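Local coordinates for protein PBP5 (Haemophilus influenzae, PDB 3A3J) that removes the C-terminal D-alanyl residue from sugar-peptide precursors of the cell wall, acting as a D-alanyl-D-alanine carboxypeptidase, at residues 119-122 with 123-126; 151-154 with 155-158. All coordinates share one frame; numbering follows the deposited sequence.

Contact 1. Residues 119-122 with 123-126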
loop_
_atom_site.group_PDB
_atom_site.type_symbol
_atom_site.label_atom_id
_atom_site.label_comp_id
_atom_site.label_asym_id
_atom_site.label_seq_id
_atom_site.Cartn_x
_atom_site.Cartn_y
_atom_site.Cartn_z
ATOM N N VAL A 119 -5.014 18.310 5.176
ATOM C CA VAL A 119 -4.341 17.994 3.971
ATOM C C VAL A 119 -2.826 17.902 4.271
ATOM O O VAL A 119 -2.068 17.207 3.569
ATOM C CB VAL A 119 -4.590 19.086 2.894
ATOM C CG1 VAL A 119 -3.670 18.889 1.799
ATOM C CG2 VAL A 119 -6.039 19.047 2.313
ATOM N N GLU A 120 -2.384 18.647 5.303
ATOM C CA GLU A 120 -0.977 18.776 5.582
ATOM C C GLU A 120 -0.503 17.487 6.255
ATOM O O GLU A 120 0.636 17.078 6.052
ATOM C CB GLU A 120 -0.736 20.018 6.452
ATOM C CG GLU A 120 0.586 20.569 6.247
ATOM C CD GLU A 120 0.979 20.617 4.761
ATOM O OE1 GLU A 120 0.194 21.075 3.890
ATOM O OE2 GLU A 120 2.123 20.229 4.483
ATOM N N THR A 121 -1.373 16.880 7.068
ATOM C CA THR A 121 -1.141 15.542 7.582
ATOM C C THR A 121 -1.025 14.480 6.463
ATOM O O THR A 121 -0.221 13.528 6.578
ATOM C CB THR A 121 -2.229 15.163 8.538
ATOM O OG1 THR A 121 -2.159 16.051 9.639
ATOM C CG2 THR A 121 -2.024 13.746 9.123
ATOM N N MET A 122 -1.789 14.659 5.392
ATOM C CA MET A 122 -1.763 13.780 4.261
ATOM C C MET A 122 -0.372 13.892 3.717
ATOM O O MET A 122 0.238 12.887 3.335
ATOM C CB MET A 122 -2.787 14.208 3.142
ATOM C CG MET A 122 -4.272 13.961 3.504
ATOM S SD MET A 122 -5.305 14.720 2.217
ATOM C CE MET A 122 -5.388 13.381 0.972
ATOM N N ASN A 123 0.124 15.136 3.654
ATOM C CA ASN A 123 1.439 15.366 3.035
ATOM C C ASN A 123 2.546 14.972 4.009
ATOM O O ASN A 123 3.574 14.578 3.590
ATOM C CB ASN A 123 1.632 16.760 2.500
ATOM C CG ASN A 123 0.794 17.017 1.247
ATOM O OD1 ASN A 123 0.623 16.126 0.430
ATOM N ND2 ASN A 123 0.273 18.249 1.091
ATOM N N LYS A 124 2.268 15.016 5.300
ATOM C CA LYS A 124 3.198 14.469 6.271
ATOM C C LYS A 124 3.473 13.033 5.807
ATOM O O LYS A 124 4.625 12.659 5.650
ATOM C CB LYS A 124 2.633 14.475 7.711
ATOM C CG LYS A 124 3.614 13.929 8.789
ATOM C CD LYS A 124 3.020 13.716 10.210
ATOM C CE LYS A 124 2.003 12.639 10.305
ATOM N NZ LYS A 124 1.312 12.631 11.666
ATOM N N TYR A 125 2.405 12.232 5.595
ATOM C CA TYR A 125 2.572 10.784 5.366
ATOM C C TYR A 125 3.224 10.533 4.013
ATOM O O TYR A 125 3.874 9.527 3.799
ATOM C CB TYR A 125 1.255 10.077 5.491
ATOM C CG TYR A 125 0.792 9.922 6.918
ATOM C CD1 TYR A 125 1.593 9.296 7.878
ATOM C CD2 TYR A 125 -0.419 10.424 7.316
ATOM C CE1 TYR A 125 1.167 9.133 9.161
ATOM C CE2 TYR A 125 -0.832 10.287 8.607
ATOM C CZ TYR A 125 -0.040 9.666 9.519
ATOM O OH TYR A 125 -0.512 9.501 10.800
ATOM N N VAL A 126 3.050 11.460 3.110
ATOM C CA VAL A 126 3.688 11.386 1.805
ATOM C C VAL A 126 5.224 11.315 2.048
ATOM O O VAL A 126 5.949 10.549 1.345
ATOM C CB VAL A 126 3.292 12.592 0.887
ATOM C CG1 VAL A 126 4.201 12.704 -0.347
ATOM C CG2 VAL A 126 1.809 12.514 0.403
#

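Contact 2. Residues 151-154 with 155-158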
loop_
_atom_site.group_PDB
_atom_site.type_symbol
_atom_site.label_atom_id
_atom_site.label_comp_id
_atom_site.label_asym_id
_atom_site.label_seq_id
_atom_site.Cartn_x
_atom_site.Cartn_y
_atom_site.Cartn_z
ATOM N N ALA A 151 1.702 5.742 -10.203
ATOM C CA ALA A 151 1.321 4.361 -10.035
ATOM C C ALA A 151 2.100 3.749 -8.914
ATOM O O ALA A 151 1.547 3.065 -8.052
ATOM C CB ALA A 151 1.573 3.603 -11.394
ATOM N N ARG A 152 3.408 4.010 -8.873
ATOM C CA ARG A 152 4.253 3.391 -7.815
ATOM C C ARG A 152 3.927 3.980 -6.445
ATOM O O ARG A 152 3.878 3.273 -5.435
ATOM C CB ARG A 152 5.777 3.634 -8.116
ATOM C CG ARG A 152 6.705 2.842 -7.127
ATOM C CD ARG A 152 8.039 3.497 -6.895
ATOM N NE ARG A 152 8.709 3.733 -8.171
ATOM C CZ ARG A 152 9.541 2.828 -8.693
ATOM N NH1 ARG A 152 10.151 3.062 -9.849
ATOM N NH2 ARG A 152 9.755 1.678 -8.022
ATOM N N ASP A 153 3.725 5.299 -6.385
ATOM C CA ASP A 153 3.388 5.961 -5.071
ATOM C C ASP A 153 2.043 5.451 -4.558
ATOM O O ASP A 153 1.849 5.102 -3.337
ATOM C CB ASP A 153 3.380 7.484 -5.239
ATOM C CG ASP A 153 4.810 8.069 -5.307
ATOM O OD1 ASP A 153 5.774 7.247 -5.235
ATOM O OD2 ASP A 153 4.938 9.327 -5.414
ATOM N N MET A 154 1.126 5.281 -5.505
ATOM C CA MET A 154 -0.208 4.685 -5.067
ATOM C C MET A 154 -0.067 3.221 -4.676
ATOM O O MET A 154 -0.751 2.741 -3.781
ATOM C CB MET A 154 -1.295 4.923 -6.178
ATOM C CG MET A 154 -1.835 6.411 -6.159
ATOM S SD MET A 154 -2.718 6.511 -4.636
ATOM C CE MET A 154 -2.864 8.254 -4.514
ATOM N N ALA A 155 0.841 2.481 -5.318
ATOM C CA ALA A 155 1.070 1.102 -4.803
ATOM C C ALA A 155 1.633 1.167 -3.402
ATOM O O ALA A 155 1.265 0.385 -2.498
ATOM C CB ALA A 155 2.022 0.261 -5.775
ATOM N N ILE A 156 2.560 2.103 -3.194
ATOM C CA ILE A 156 3.190 2.210 -1.839
ATOM C C ILE A 156 2.155 2.594 -0.804
ATOM O O ILE A 156 2.042 1.976 0.288
ATOM C CB ILE A 156 4.443 3.171 -1.868
ATOM C CG1 ILE A 156 5.568 2.554 -2.707
ATOM C CG2 ILE A 156 4.927 3.447 -0.423
ATOM C CD1 ILE A 156 6.597 3.528 -3.200
ATOM N N ILE A 157 1.273 3.515 -1.182
ATOM C CA ILE A 157 0.194 3.971 -0.222
ATOM C C ILE A 157 -0.724 2.833 0.071
ATOM O O ILE A 157 -1.095 2.575 1.227
ATOM C CB ILE A 157 -0.670 5.229 -0.770
ATOM C CG1 ILE A 157 0.245 6.449 -0.912
ATOM C CG2 ILE A 157 -1.867 5.458 0.133
ATOM C CD1 ILE A 157 -0.217 7.600 -1.824
ATOM N N GLY A 158 -1.085 2.075 -0.958
ATOM C CA GLY A 158 -2.085 0.967 -0.659
ATOM C C GLY A 158 -1.365 -0.076 0.197
ATOM O O GLY A 158 -1.947 -0.673 1.099
#

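Contact 1. Residues 119-122 with 123-126
Thr121 lays its methyl group against the ring of Tyr125 one helical turn further on, with CG2 of Thr121 3.7 Å from CE2 of Tyr125. The two side chains run side by side in the same direction. OG1 of Thr121 sits beside the backbone nitrogen (chi1 -64°), which leaves CG2 anti to that nitrogen and directed at the ring. Lys124 approaches the same ring over one face: its chain bends at chi3 (67°) and brings CE 3.7 Å above the plane, offset toward the rim. Tyr125 in turn meets Tyr44 edge-to-face, and both Thr121 and Tyr125 pack on helix 38-51, which begins just after Ser36, very probably the acylated serine, and carries Lys39, the probable proton acceptor.

A second cluster involves Asn123, whose amide lies alongside Val119, with ND2 of Asn123 4.1 Å from CG1 of Val119. The carboxylate of Glu120 crosses it with the two planes turned 60° apart, and OE1 of Glu120 stays 4.0 Å from ND2 of Asn123. That amide nitrogen instead donates to the carbonyl oxygen of Phe136 in the neighbouring loop.

The backbone of helix 115-128 makes its usual i to i+4 bonds here. The one from Lys124 N to Glu120 O measures 2.7 Å, and the one from Tyr125 N to Thr121 O 3.1 Å. Across this turn, then, the backbone carries the hydrogen bonding while the side chains add dispersion around an aromatic ring, and the amide of Asn123 joins the helix to the loop through Phe136 O.

Contact 2. Residues 151-154 with 155-158
Arg152 and Ile156 run side by side on the first turns of helix 151-164, an alpha-helix packed against the antiparallel sheet of the D-alanyl-D-alanine carboxypeptidase domain, a family of the beta-lactamase clan. Backbone hydrogen bonding sets the frame: four successive amides, from Ala155 to Gly158, each donate to the carbonyl four residues earlier. The bond from Ile157 N to Asp153 O is 2.7 Å long, with an angle of 155° at the hydrogen, and Gly158 N reaches Met154 O at 2.9 Å.

Apolar contacts follow the same spacing. The aliphatic part of Arg152 offers both CG and CD to the end of Ile156, and CD of Arg152 lies 4.0 Å from CD1 of Ile156. Met154 and Ile157, three residues apart, also point the same way. A bend at chi2 (-68°) sends SD of Met154 along the helix toward Ile157, and both ends of the thioether touch CD1 of Ile157, CE of Met154 at 3.8 Å and SD at 3.9 Å. Met40 of helix 38-51 packs on both of these side chains, and Ala151 and Ala155 rest on strands 11-16 and 224-232. The side chain of Met154 is about 7 Å from that of Lys202, probably a substrate-binding residue, near it without touching.

The polar ends find their partners in other parts of the chain. Arg152 NE forms a salt bridge with Asp29, while OD2 of Asp153 accepts hydrogen bonds from Thr134 OG1 and Asn133 N; with two such donors the buried carboxylate is probably stabilised in its ionised form.

One apolar group also presses on the backbone: CG1 of Ile157, set anti to its own carbonyl carbon (chi1 -64°), lies 3.2 Å from Asp153 O.

In the fold
Both contacts are single-helix turns with the same i to i+4 backbone ladder, yet they differ in setting. The centre of contact 1 is about 16 Å from the centre of the chain, and it is partly buried, with exposed Glu120 and Lys124 beside residues that face helix 38-51. The centre of contact 2 is about 6 Å from the chain centre; it is buried, and its alanines meet the sheet. Their chemistry follows suit: an aromatic ring flanked by mixed side chains in 119-126, aliphatic and thioether packing with charged groups paired with surrounding loops in 151-158. The centres are 15 Å apart and nothing touches directly; shared neighbours are helix 38-51 and Thr134, which meets Val126 and Asp153.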